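Guanine nucleotide exchange protein (Legionella pneumophila, PDB 1XSZ) probably acts as a guanine nucleotide exchange factor for ADP-ribosylation factor (Arf), with a cap over the active site of its Sec7 domain. Local coordinates at residues G104-I109 / F198-P203; L212-F218 / D316-P320; D222-H226 / T245-Q249; Q274-Y280 / R295-G301. All coordinates share one frame; numbering follows the deposited sequence. Where two conformers were deposited one is given.

Interaction 1: residues G104-I109 / F198-P203; sequences GEAQKI and FVKTSP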
loop_
_atom_site.group_PDB
_atom_site.type_symbol
_atom_site.label_atom_id
_atom_site.label_comp_id
_atom_site.label_asym_id
_atom_site.label_seq_id
_atom_site.Cartn_x
_atom_site.Cartn_y
_atom_site.Cartn_z
ATOM N N GLY A 104 -0.035 0.223 -4.766
ATOM C CA GLY A 104 -1.390 -0.079 -5.190
ATOM C C GLY A 104 -2.131 -0.861 -4.122
ATOM O O GLY A 104 -3.098 -1.562 -4.415
ATOM N N GLU A 105 -1.675 -0.729 -2.880
ATOM C CA GLU A 105 -2.266 -1.422 -1.738
ATOM C C GLU A 105 -2.840 -0.395 -0.774
ATOM O O GLU A 105 -2.162 0.559 -0.397
ATOM C CB GLU A 105 -1.200 -2.258 -1.041
ATOM C CG GLU A 105 -0.581 -3.316 -1.947
ATOM C CD GLU A 105 0.706 -3.862 -1.381
ATOM O OE1 GLU A 105 0.657 -4.575 -0.361
ATOM O OE2 GLU A 105 1.776 -3.562 -1.950
ATOM N N ALA A 106 -4.080 -0.622 -0.356
ATOM C CA ALA A 106 -4.797 0.291 0.523
ATOM C C ALA A 106 -4.100 0.736 1.803
ATOM O O ALA A 106 -4.039 1.936 2.088
ATOM C CB ALA A 106 -6.157 -0.297 0.865
ATOM N N GLN A 107 -3.583 -0.202 2.586
ATOM C CA GLN A 107 -2.949 0.192 3.838
ATOM C C GLN A 107 -1.686 1.014 3.639
ATOM O O GLN A 107 -1.376 1.883 4.457
ATOM C CB GLN A 107 -2.668 -1.034 4.709
ATOM C CG GLN A 107 -3.943 -1.712 5.206
ATOM C CD GLN A 107 -3.686 -2.773 6.258
ATOM O OE1 GLN A 107 -4.619 -3.405 6.756
ATOM N NE2 GLN A 107 -2.420 -2.974 6.606
ATOM N N LYS A 108 -0.963 0.756 2.553
ATOM C CA LYS A 108 0.255 1.505 2.271
ATOM C C LYS A 108 -0.100 2.924 1.840
ATOM O O LYS A 108 0.538 3.893 2.266
ATOM C CB LYS A 108 1.072 0.789 1.194
ATOM C CG LYS A 108 1.706 -0.489 1.706
ATOM C CD LYS A 108 2.469 -1.221 0.612
ATOM C CE LYS A 108 3.138 -2.462 1.168
ATOM N NZ LYS A 108 3.723 -3.291 0.071
ATOM N N ILE A 109 -1.115 3.054 0.996
ATOM C CA ILE A 109 -1.571 4.369 0.563
ATOM C C ILE A 109 -1.993 5.159 1.805
ATOM O O ILE A 109 -1.657 6.334 1.958
ATOM C CB ILE A 109 -2.779 4.236 -0.388
ATOM C CG1 ILE A 109 -2.316 3.656 -1.723
ATOM C CG2 ILE A 109 -3.450 5.597 -0.604
ATOM C CD1 ILE A 109 -3.449 3.164 -2.599
ATOM N N PHE A 198 0.550 5.264 -9.979
ATOM C CA PHE A 198 0.632 4.044 -9.183
ATOM C C PHE A 198 1.549 3.003 -9.799
ATOM O O PHE A 198 1.764 2.988 -11.013
ATOM C CB PHE A 198 -0.755 3.412 -9.023
ATOM C CG PHE A 198 -1.704 4.227 -8.199
ATOM C CD1 PHE A 198 -2.564 5.145 -8.799
ATOM C CD2 PHE A 198 -1.721 4.101 -6.815
ATOM C CE1 PHE A 198 -3.422 5.922 -8.029
ATOM C CE2 PHE A 198 -2.576 4.874 -6.034
ATOM C CZ PHE A 198 -3.429 5.787 -6.644
ATOM N N VAL A 199 2.089 2.133 -8.953
ATOM C CA VAL A 199 2.936 1.043 -9.426
ATOM C C VAL A 199 2.019 0.125 -10.237
ATOM O O VAL A 199 0.825 0.046 -9.965
ATOM C CB VAL A 199 3.536 0.236 -8.246
ATOM C CG1 VAL A 199 4.420 1.130 -7.397
ATOM C CG2 VAL A 199 2.421 -0.361 -7.390
ATOM N N LYS A 200 2.568 -0.566 -11.233
ATOM C CA LYS A 200 1.748 -1.464 -12.042
ATOM C C LYS A 200 1.590 -2.824 -11.369
ATOM O O LYS A 200 0.619 -3.538 -11.619
ATOM C CB LYS A 200 2.349 -1.636 -13.443
ATOM C CG LYS A 200 3.763 -2.186 -13.468
ATOM C CD LYS A 200 4.282 -2.319 -14.897
ATOM C CE LYS A 200 4.334 -0.969 -15.601
ATOM N NZ LYS A 200 4.820 -1.091 -17.005
ATOM N N THR A 201 2.544 -3.167 -10.505
ATOM C CA THR A 201 2.514 -4.438 -9.784
ATOM C C THR A 201 2.885 -4.225 -8.321
ATOM O O THR A 201 3.580 -3.267 -7.980
ATOM C CB THR A 201 3.508 -5.457 -10.384
ATOM O OG1 THR A 201 4.843 -4.955 -10.257
ATOM C CG2 THR A 201 3.202 -5.707 -11.857
ATOM N N SER A 202 2.428 -5.130 -7.460
ATOM C CA SER A 202 2.710 -5.047 -6.028
ATOM C C SER A 202 3.497 -6.268 -5.552
ATOM O O SER A 202 3.475 -7.325 -6.188
ATOM C CB SER A 202 1.401 -4.945 -5.241
ATOM O OG SER A 202 0.696 -3.762 -5.579
ATOM N N PRO A 203 4.214 -6.137 -4.430
ATOM C CA PRO A 203 4.998 -7.254 -3.896
ATOM C C PRO A 203 4.153 -8.505 -3.662
ATOM O O PRO A 203 2.980 -8.417 -3.285
ATOM C CB PRO A 203 5.560 -6.698 -2.585
ATOM C CG PRO A 203 5.637 -5.223 -2.846
ATOM C CD PRO A 203 4.365 -4.933 -3.589
HETATM O O HOH W 1 1.924 -1.860 -4.017
#
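Gly104, which opens the Sec7 signature sequence Gly-Glu-Ala-Gln-Lys-Ile leading into helix 106-123, meets the other segment through its backbone, its N 3.6 Å from Val199 CG2. In related Arf exchange factors the glutamate of this motif is the glutamic finger, a role that Glu105 probably shares, and 198-203 covers it on the way to strand 204-208 of the cap. The amide of Gly104 donates to an ordered water, N to water oxygen 3.0 Å. That water donates in turn to Glu105 OE2 at 2.7 Å and is hydrogen-bonded to Ser202 OG at 2.8 Å, so three groups from the two segments share it. Glu105 itself takes the N-cap position. Its CG stands anti to the carbonyl carbon (chi1 -60°) and the chain runs on extended, which carries the carboxylate across Ser202 CB to Pro203, with OE2 3.4 Å from CD of the proline. The other oxygen, OE1, accepts from the side-chain amides (NE2) of Gln278 and Gln299, so both oxygens of the carboxylate are held. One turn on, Lys108 forms a salt bridge from NZ to Glu105 OE2 at 2.8 Å, approaching on the syn side but 33° out of the carboxylate plane. The same ammonium has a second anionic partner in Asp62, and it reaches toward the Pro203 ring, 4.0 Å from NZ to CG. Ile109 closes the apolar end: its side chain crosses that of Phe198 at about a right angle, CD1 standing 3.9 Å from CE2.

Interaction 2: residues L212-F218 / D316-P320; sequences LNKDSTF and DFSSP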
loop_
_atom_site.group_PDB
_atom_site.type_symbol
_atom_site.label_atom_id
_atom_site.label_comp_id
_atom_site.label_asym_id
_atom_site.label_seq_id
_atom_site.Cartn_x
_atom_site.Cartn_y
_atom_site.Cartn_z
ATOM N N LEU A 212 -11.808 -14.166 -12.333
ATOM C CA LEU A 212 -11.466 -14.498 -10.952
ATOM C C LEU A 212 -12.684 -14.529 -10.030
ATOM O O LEU A 212 -12.723 -15.306 -9.074
ATOM C CB LEU A 212 -10.436 -13.496 -10.407
ATOM C CG LEU A 212 -9.948 -13.691 -8.969
ATOM C CD1 LEU A 212 -9.310 -15.065 -8.813
ATOM C CD2 LEU A 212 -8.944 -12.600 -8.617
ATOM N N ASN A 213 -13.678 -13.693 -10.311
ATOM C CA ASN A 213 -14.868 -13.660 -9.467
ATOM C C ASN A 213 -15.675 -14.953 -9.526
ATOM O O ASN A 213 -16.523 -15.193 -8.671
ATOM C CB ASN A 213 -15.766 -12.472 -9.833
ATOM C CG ASN A 213 -16.152 -12.459 -11.294
ATOM O OD1 ASN A 213 -16.496 -13.489 -11.867
ATOM N ND2 ASN A 213 -16.108 -11.281 -11.905
ATOM N N LYS A 214 -15.404 -15.789 -10.526
ATOM C CA LYS A 214 -16.115 -17.058 -10.668
ATOM C C LYS A 214 -15.318 -18.205 -10.052
ATOM O O LYS A 214 -15.778 -19.347 -10.012
ATOM C CB LYS A 214 -16.383 -17.361 -12.145
ATOM C CG LYS A 214 -17.258 -16.336 -12.845
ATOM C CD LYS A 214 -17.551 -16.740 -14.284
ATOM C CE LYS A 214 -16.281 -16.811 -15.118
ATOM N NZ LYS A 214 -16.560 -17.218 -16.526
ATOM N N ASP A 215 -14.120 -17.891 -9.573
ATOM C CA ASP A 215 -13.244 -18.876 -8.953
ATOM C C ASP A 215 -13.810 -19.282 -7.587
ATOM O O ASP A 215 -14.055 -18.434 -6.726
ATOM C CB ASP A 215 -11.839 -18.271 -8.815
ATOM C CG ASP A 215 -10.830 -19.243 -8.242
ATOM O OD1 ASP A 215 -11.003 -19.675 -7.087
ATOM O OD2 ASP A 215 -9.851 -19.569 -8.945
ATOM N N SER A 216 -14.016 -20.581 -7.396
ATOM C CA SER A 216 -14.566 -21.094 -6.145
ATOM C C SER A 216 -13.779 -20.636 -4.921
ATOM O O SER A 216 -14.363 -20.289 -3.894
ATOM C CB SER A 216 -14.625 -22.624 -6.180
ATOM O OG SER A 216 -13.339 -23.187 -6.363
ATOM N N THR A 217 -12.455 -20.632 -5.029
ATOM C CA THR A 217 -11.612 -20.208 -3.918
ATOM C C THR A 217 -11.808 -18.721 -3.652
ATOM O O THR A 217 -11.877 -18.300 -2.499
ATOM C CB THR A 217 -10.125 -20.501 -4.198
ATOM O OG1 THR A 217 -9.945 -21.914 -4.360
ATOM C CG2 THR A 217 -9.256 -20.029 -3.041
ATOM N N PHE A 218 -11.906 -17.928 -4.714
ATOM C CA PHE A 218 -12.123 -16.498 -4.544
ATOM C C PHE A 218 -13.438 -16.262 -3.811
ATOM O O PHE A 218 -13.508 -15.441 -2.906
ATOM C CB PHE A 218 -12.175 -15.780 -5.895
ATOM C CG PHE A 218 -12.441 -14.304 -5.781
ATOM C CD1 PHE A 218 -11.409 -13.420 -5.488
ATOM C CD2 PHE A 218 -13.732 -13.802 -5.924
ATOM C CE1 PHE A 218 -11.657 -12.054 -5.337
ATOM C CE2 PHE A 218 -13.991 -12.437 -5.773
ATOM C CZ PHE A 218 -12.949 -11.564 -5.480
ATOM N N ASP A 316 -3.630 -22.665 -4.255
ATOM C CA ASP A 316 -4.944 -23.266 -4.046
ATOM C C ASP A 316 -6.026 -22.717 -4.973
ATOM O O ASP A 316 -7.100 -23.306 -5.098
ATOM C CB ASP A 316 -5.376 -23.114 -2.584
ATOM C CG ASP A 316 -4.787 -24.192 -1.691
ATOM O OD1 ASP A 316 -4.229 -25.176 -2.229
ATOM O OD2 ASP A 316 -4.889 -24.071 -0.454
ATOM N N PHE A 317 -5.759 -21.585 -5.618
ATOM C CA PHE A 317 -6.718 -21.017 -6.558
ATOM C C PHE A 317 -6.599 -21.762 -7.882
ATOM O O PHE A 317 -5.505 -22.172 -8.267
ATOM C CB PHE A 317 -6.407 -19.544 -6.868
ATOM C CG PHE A 317 -6.794 -18.577 -5.787
ATOM C CD1 PHE A 317 -5.966 -18.356 -4.693
ATOM C CD2 PHE A 317 -7.974 -17.851 -5.891
ATOM C CE1 PHE A 317 -6.302 -17.422 -3.722
ATOM C CE2 PHE A 317 -8.318 -16.912 -4.922
ATOM C CZ PHE A 317 -7.477 -16.700 -3.838
ATOM N N SER A 318 -7.718 -21.936 -8.575
ATOM C CA SER A 318 -7.687 -22.581 -9.881
ATOM C C SER A 318 -7.104 -21.517 -10.802
ATOM O O SER A 318 -6.322 -21.807 -11.708
ATOM C CB SER A 318 -9.099 -22.949 -10.338
ATOM O OG SER A 318 -9.087 -23.470 -11.656
ATOM N N SER A 319 -7.500 -20.275 -10.541
ATOM C CA SER A 319 -7.035 -19.125 -11.303
ATOM C C SER A 319 -5.521 -18.997 -11.209
ATOM O O SER A 319 -4.923 -19.293 -10.177
ATOM C CB SER A 319 -7.680 -17.847 -10.761
ATOM O OG SER A 319 -7.060 -16.694 -11.301
ATOM N N PRO A 320 -4.881 -18.552 -12.298
ATOM C CA PRO A 320 -3.430 -18.384 -12.318
ATOM C C PRO A 320 -3.014 -17.113 -11.589
ATOM O O PRO A 320 -3.848 -16.271 -11.246
ATOM C CB PRO A 320 -3.122 -18.302 -13.805
ATOM C CG PRO A 320 -4.316 -17.571 -14.339
ATOM C CD PRO A 320 -5.465 -18.259 -13.619
HETATM O O HOH W 2 -10.203 -22.196 -7.004
#
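A helix N-cap that also binds a neighbouring loop defines this contact: Asp215 caps helix 216-224 with one carboxylate oxygen and takes amides of 316-320 with the other. OD2 receives the N-H of Ser319, N to OD2 2.9 Å with an angle of 156° at hydrogen, nearly along the C-O axis; Ser318 N adds a weak bond to the same atom. OD1 serves the helix, accepting from Phe218 N at 3.1 Å and, weakly, from Thr217 N. With CG anti to the backbone N of Asp215 (chi1 -177°), the carboxylate stands between the helix start and the loop. A water ties the two sides, donating to Asp215 OD1 at 2.6 Å, accepting from Ser318 N at 3.0 Å and bonding to Thr217 OG1. Beside this polar cluster, Thr217 lays its methyl over the Phe317 ring in a CH-pi contact: CG2 is 3.6 Å from the ring centroid and 6° off the normal. Leu212 CD1 adds looser packing, 4.3 Å from Phe317 CD2. Leu212, Phe218 and Phe317 all rest on Val296 of strand 295-300, so the start of helix 216-224 and the loop after helix 306-315 are joined above that strand.

Interaction 3: residues D222-H226 / T245-Q249; sequences DSFLH and TTVDQ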
loop_
_atom_site.group_PDB
_atom_site.type_symbol
_atom_site.label_atom_id
_atom_site.label_comp_id
_atom_site.label_asym_id
_atom_site.label_seq_id
_atom_site.Cartn_x
_atom_site.Cartn_y
_atom_site.Cartn_z
ATOM N N ASP A 222 -13.807 -14.358 -0.341
ATOM C CA ASP A 222 -14.608 -13.149 -0.245
ATOM C C ASP A 222 -15.589 -13.256 0.923
ATOM O O ASP A 222 -15.734 -12.318 1.711
ATOM C CB ASP A 222 -15.345 -12.926 -1.571
ATOM C CG ASP A 222 -16.025 -11.576 -1.645
ATOM O OD1 ASP A 222 -15.544 -10.628 -0.988
ATOM O OD2 ASP A 222 -17.033 -11.460 -2.372
ATOM N N SER A 223 -16.249 -14.405 1.035
ATOM C CA SER A 223 -17.211 -14.633 2.107
ATOM C C SER A 223 -16.532 -14.676 3.472
ATOM O O SER A 223 -17.087 -14.210 4.468
ATOM C CB SER A 223 -17.961 -15.946 1.868
ATOM O OG SER A 223 -18.872 -16.213 2.919
ATOM N N PHE A 224 -15.327 -15.233 3.511
ATOM C CA PHE A 224 -14.569 -15.344 4.749
ATOM C C PHE A 224 -14.330 -13.993 5.419
ATOM O O PHE A 224 -14.219 -13.911 6.640
ATOM C CB PHE A 224 -13.235 -16.047 4.475
ATOM C CG PHE A 224 -12.456 -16.380 5.713
ATOM C CD1 PHE A 224 -11.582 -15.456 6.277
ATOM C CD2 PHE A 224 -12.605 -17.621 6.327
ATOM C CE1 PHE A 224 -10.868 -15.761 7.431
ATOM C CE2 PHE A 224 -11.897 -17.935 7.480
ATOM C CZ PHE A 224 -11.027 -17.008 8.035
ATOM N N LEU A 225 -14.255 -12.935 4.617
ATOM C CA LEU A 225 -14.022 -11.594 5.143
ATOM C C LEU A 225 -15.030 -11.168 6.209
ATOM O O LEU A 225 -14.683 -10.446 7.143
ATOM C CB LEU A 225 -14.026 -10.576 4.001
ATOM C CG LEU A 225 -12.818 -10.663 3.067
ATOM C CD1 LEU A 225 -13.023 -9.745 1.880
ATOM C CD2 LEU A 225 -11.559 -10.288 3.827
ATOM N N HIS A 226 -16.274 -11.610 6.072
ATOM C CA HIS A 226 -17.295 -11.250 7.050
ATOM C C HIS A 226 -17.795 -12.462 7.825
ATOM O O HIS A 226 -18.926 -12.475 8.311
ATOM C CB HIS A 226 -18.472 -10.549 6.367
ATOM C CG HIS A 226 -19.196 -11.400 5.372
ATOM N ND1 HIS A 226 -18.632 -11.794 4.178
ATOM C CD2 HIS A 226 -20.444 -11.927 5.391
ATOM C CE1 HIS A 226 -19.501 -12.526 3.504
ATOM N NE2 HIS A 226 -20.609 -12.621 4.218
ATOM N N THR A 245 -6.332 -16.880 12.039
ATOM C CA THR A 245 -6.528 -15.701 11.209
ATOM C C THR A 245 -7.167 -14.535 11.936
ATOM O O THR A 245 -7.908 -14.709 12.905
ATOM C CB THR A 245 -7.421 -16.014 9.995
ATOM O OG1 THR A 245 -8.670 -16.559 10.447
ATOM C CG2 THR A 245 -6.743 -17.001 9.067
ATOM N N THR A 246 -6.855 -13.340 11.450
ATOM C CA THR A 246 -7.417 -12.100 11.959
ATOM C C THR A 246 -7.753 -11.346 10.684
ATOM O O THR A 246 -7.060 -11.491 9.672
ATOM C CB THR A 246 -6.410 -11.278 12.801
ATOM O OG1 THR A 246 -5.240 -10.990 12.027
ATOM C CG2 THR A 246 -6.016 -12.042 14.056
ATOM N N VAL A 247 -8.831 -10.574 10.713
ATOM C CA VAL A 247 -9.245 -9.819 9.541
ATOM C C VAL A 247 -9.301 -8.329 9.823
ATOM O O VAL A 247 -9.944 -7.890 10.778
ATOM C CB VAL A 247 -10.635 -10.271 9.045
ATOM C CG1 VAL A 247 -11.062 -9.423 7.847
ATOM C CG2 VAL A 247 -10.602 -11.746 8.672
ATOM N N ASP A 248 -8.609 -7.560 8.989
ATOM C CA ASP A 248 -8.595 -6.106 9.099
ATOM C C ASP A 248 -9.679 -5.589 8.171
ATOM O O ASP A 248 -9.549 -5.678 6.949
ATOM C CB ASP A 248 -7.249 -5.537 8.647
ATOM C CG ASP A 248 -6.274 -5.359 9.787
ATOM O OD1 ASP A 248 -6.004 -6.345 10.501
ATOM O OD2 ASP A 248 -5.773 -4.229 9.965
ATOM N N GLN A 249 -10.756 -5.063 8.739
ATOM C CA GLN A 249 -11.836 -4.533 7.922
ATOM C C GLN A 249 -11.352 -3.271 7.217
ATOM O O GLN A 249 -10.516 -2.534 7.739
ATOM C CB GLN A 249 -13.058 -4.223 8.787
ATOM C CG GLN A 249 -13.699 -5.454 9.422
ATOM C CD GLN A 249 -14.111 -6.496 8.398
ATOM O OE1 GLN A 249 -14.701 -6.173 7.369
ATOM N NE2 GLN A 249 -13.811 -7.760 8.685
#
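Phe224 points the far edge of its ring at Thr245, and CZ comes within 3.4 Å of OG1, which lies near the ring plane. The two side chains arrive from opposite directions. The ring is carried out toward the strand because its CG is anti to the backbone N (chi1 -172°), while the threonine hydroxyl sits between its own backbone N and carbonyl carbon, a place from which it faces the ring. Val247 touches the same ring more obliquely, its CG2 4.2 Å from Phe224 CE1. Its other methyl turns to Leu225: CG1 is 4.1 Å from CD2 of the leucine, the two side chains crossing at about a right angle, and 3.8 Å from the leucine carbonyl O. This is helix-on-sheet packing in the capping domain, where the end of helix 216-224 lies against 243-248, an outermost strand of the six-stranded antiparallel sheet. The strand alternation is plain, since Thr245 and Val247 face the helix end while Thr246 and Asp248 point away. Ile264 of the adjoining strand 260-268 lies against both Phe224 and Leu225, and Ile232 touches Phe224 and Thr245. Past the strand end, Gln249 folds back through a bend at chi2 and donates from NE2 to Leu225 O, 3.2 Å away. The bond is nearly straight at hydrogen, 164°, and leaves the glutamine almost in its amide plane, while the donor stands 21° from the plane of the accepting carbonyl.

Interaction 4: residues Q274-Y280 / R295-G301; sequences QATIQVY and RVIIQPG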
loop_
_atom_site.group_PDB
_atom_site.type_symbol
_atom_site.label_atom_id
_atom_site.label_comp_id
_atom_site.label_asym_id
_atom_site.label_seq_id
_atom_site.Cartn_x
_atom_site.Cartn_y
_atom_site.Cartn_z
ATOM N N GLN A 274 3.811 -16.713 8.535
ATOM C CA GLN A 274 2.726 -15.764 8.344
ATOM C C GLN A 274 2.577 -15.336 6.893
ATOM O O GLN A 274 3.528 -15.378 6.115
ATOM C CB GLN A 274 2.938 -14.522 9.215
ATOM C CG GLN A 274 2.583 -14.717 10.681
ATOM C CD GLN A 274 2.676 -13.431 11.483
ATOM O OE1 GLN A 274 2.259 -13.378 12.640
ATOM N NE2 GLN A 274 3.226 -12.386 10.873
ATOM N N ALA A 275 1.364 -14.937 6.538
ATOM C CA ALA A 275 1.073 -14.474 5.192
ATOM C C ALA A 275 -0.155 -13.580 5.257
ATOM O O ALA A 275 -1.042 -13.795 6.084
ATOM C CB ALA A 275 0.809 -15.662 4.265
ATOM N N THR A 276 -0.195 -12.563 4.408
ATOM C CA THR A 276 -1.346 -11.676 4.363
ATOM C C THR A 276 -2.034 -11.835 3.015
ATOM O O THR A 276 -1.389 -12.101 1.989
ATOM C CB THR A 276 -0.964 -10.196 4.547
ATOM O OG1 THR A 276 0.017 -9.828 3.571
ATOM C CG2 THR A 276 -0.426 -9.954 5.946
ATOM N N ILE A 277 -3.351 -11.687 3.024
ATOM C CA ILE A 277 -4.138 -11.809 1.814
ATOM C C ILE A 277 -5.063 -10.607 1.725
ATOM O O ILE A 277 -5.940 -10.418 2.572
ATOM C CB ILE A 277 -4.979 -13.105 1.820
ATOM C CG1 ILE A 277 -4.066 -14.324 1.979
ATOM C CG2 ILE A 277 -5.790 -13.201 0.540
ATOM C CD1 ILE A 277 -4.817 -15.645 2.030
ATOM N N GLN A 278 -4.841 -9.775 0.714
ATOM C CA GLN A 278 -5.653 -8.586 0.492
ATOM C C GLN A 278 -6.658 -8.856 -0.611
ATOM O O GLN A 278 -6.330 -9.490 -1.613
ATOM C CB GLN A 278 -4.775 -7.412 0.061
ATOM C CG GLN A 278 -3.671 -7.059 1.015
ATOM C CD GLN A 278 -2.731 -6.039 0.413
ATOM O OE1 GLN A 278 -3.159 -4.969 -0.022
ATOM N NE2 GLN A 278 -1.450 -6.365 0.378
ATOM N N VAL A 279 -7.870 -8.350 -0.446
ATOM C CA VAL A 279 -8.911 -8.534 -1.440
ATOM C C VAL A 279 -9.443 -7.189 -1.921
ATOM O O VAL A 279 -9.704 -6.294 -1.114
ATOM C CB VAL A 279 -10.085 -9.362 -0.865
ATOM C CG1 VAL A 279 -11.191 -9.477 -1.893
ATOM C CG2 VAL A 279 -9.596 -10.744 -0.457
ATOM N N TYR A 280 -9.587 -7.053 -3.234
ATOM C CA TYR A 280 -10.119 -5.841 -3.845
ATOM C C TYR A 280 -11.181 -6.217 -4.869
ATOM O O TYR A 280 -10.984 -7.136 -5.656
ATOM C CB TYR A 280 -9.029 -5.045 -4.583
ATOM C CG TYR A 280 -7.901 -4.559 -3.716
ATOM C CD1 TYR A 280 -6.886 -5.421 -3.317
ATOM C CD2 TYR A 280 -7.869 -3.241 -3.252
ATOM C CE1 TYR A 280 -5.870 -4.993 -2.473
ATOM C CE2 TYR A 280 -6.860 -2.801 -2.409
ATOM C CZ TYR A 280 -5.866 -3.680 -2.018
ATOM O OH TYR A 280 -4.887 -3.266 -1.151
ATOM N N ARG A 295 -8.975 -8.205 -7.397
ATOM C CA ARG A 295 -7.578 -8.541 -7.181
ATOM C C ARG A 295 -7.395 -9.222 -5.844
ATOM O O ARG A 295 -8.106 -8.916 -4.888
ATOM C CB ARG A 295 -6.711 -7.279 -7.161
ATOM C CG ARG A 295 -6.839 -6.364 -8.355
ATOM C CD ARG A 295 -6.426 -4.951 -7.965
ATOM N NE ARG A 295 -5.033 -4.873 -7.530
ATOM C CZ ARG A 295 -4.552 -3.913 -6.744
ATOM N NH1 ARG A 295 -5.353 -2.959 -6.296
ATOM N NH2 ARG A 295 -3.265 -3.898 -6.426
ATOM N N VAL A 296 -6.443 -10.144 -5.783
ATOM C CA VAL A 296 -6.082 -10.804 -4.544
ATOM C C VAL A 296 -4.561 -10.692 -4.498
ATOM O O VAL A 296 -3.877 -11.073 -5.450
ATOM C CB VAL A 296 -6.501 -12.287 -4.516
ATOM C CG1 VAL A 296 -5.975 -12.945 -3.244
ATOM C CG2 VAL A 296 -8.027 -12.402 -4.585
ATOM N N ILE A 297 -4.037 -10.132 -3.414
ATOM C CA ILE A 297 -2.599 -9.967 -3.249
ATOM C C ILE A 297 -2.182 -10.778 -2.030
ATOM O O ILE A 297 -2.677 -10.548 -0.921
ATOM C CB ILE A 297 -2.217 -8.476 -3.049
ATOM C CG1 ILE A 297 -2.648 -7.659 -4.274
ATOM C CG2 ILE A 297 -0.717 -8.355 -2.829
ATOM C CD1 ILE A 297 -2.412 -6.160 -4.141
ATOM N N ILE A 298 -1.274 -11.727 -2.241
ATOM C CA ILE A 298 -0.798 -12.612 -1.183
ATOM C C ILE A 298 0.681 -12.374 -0.940
ATOM O O ILE A 298 1.489 -12.464 -1.866
ATOM C CB ILE A 298 -1.023 -14.088 -1.581
ATOM C CG1 ILE A 298 -2.506 -14.313 -1.884
ATOM C CG2 ILE A 298 -0.549 -15.010 -0.472
ATOM C CD1 ILE A 298 -2.840 -15.711 -2.384
ATOM N N GLN A 299 1.036 -12.075 0.305
ATOM C CA GLN A 299 2.422 -11.789 0.649
ATOM C C GLN A 299 2.916 -12.574 1.850
ATOM O O GLN A 299 2.248 -12.636 2.878
ATOM C CB GLN A 299 2.584 -10.294 0.943
ATOM C CG GLN A 299 2.158 -9.401 -0.204
ATOM C CD GLN A 299 2.083 -7.936 0.177
ATOM O OE1 GLN A 299 1.939 -7.587 1.350
ATOM N NE2 GLN A 299 2.152 -7.068 -0.821
ATOM N N PRO A 300 4.096 -13.187 1.733
ATOM C CA PRO A 300 4.636 -13.949 2.861
ATOM C C PRO A 300 5.272 -12.995 3.867
ATOM O O PRO A 300 5.793 -11.944 3.485
ATOM C CB PRO A 300 5.669 -14.856 2.200
ATOM C CG PRO A 300 6.183 -13.999 1.072
ATOM C CD PRO A 300 4.925 -13.352 0.525
ATOM N N GLY A 301 5.219 -13.360 5.144
ATOM C CA GLY A 301 5.820 -12.537 6.177
ATOM C C GLY A 301 7.316 -12.773 6.224
ATOM O O GLY A 301 7.847 -13.556 5.436
HETATM O O HOH W 3 -0.907 -9.199 0.901
HETATM O O HOH W 4 2.116 -8.249 3.988
#
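CG of Tyr280 and CG of Arg295 each stand anti to their carbonyl carbon, and a bend at chi3 of Arg295 (62°) lays the guanidinium over the phenol ring. Arg295 CZ is 4.5 Å from the centroid of the Tyr280 ring and the planes differ by 26°, a stacked cation-pi pair with NH1 over the ring centre. From outside, Glu206 forms a salt bridge with NE and Gly104 O bonds to NH2. Tyr280 OH donates to Gln278 OE1 at 2.7 Å, in the carbonyl plane, which, together with the bonds of Gln278 NE2 to Glu105 OE1 and a water (2.9 Å), fixes the rotation of that amide. This water also binds Thr276 OG1 and Ile297 O; a second links Thr276 OG1 to Gln299 OE1, and Gln299 NE2 reaches Pro203 O. Beneath this largely polar face, where Ile297 CD1 touches the Tyr280 ring, the strands form an antiparallel ladder (Gln278 N to Ile297 O 2.8 Å). On the reverse face Ile277 CG2 lies 3.8 Å from Val296 CG1, the side chains side by side. Leu221 of helix 216-224 and, through Ile298, helix 306-315 pack there; in the sheet, strands 260-268 and 204-208 flank the pair.

How the interactions relate
Interaction 4 joins the two middle strands of the capping domain's sheet, and the other three contacts touch it. Interaction 1, the probable active-site loop with its cover, is centred about 12 Å away and touches the largely polar face of the strands: Ala106 N lies 2.9 Å from Tyr280 OH, a probable hydrogen bond. The apolar face serves the others. Phe218 CD1 of interaction 2 packs 3.6 Å from Val296 CG2, and Leu225 CD1 of interaction 3 is 4.0 Å from Val279 CB. Interactions 2 and 3 share helix 216-224, with centres about 17 Å apart. Interaction 2 does not touch interaction 1; their nearest atoms are about 13 Å apart.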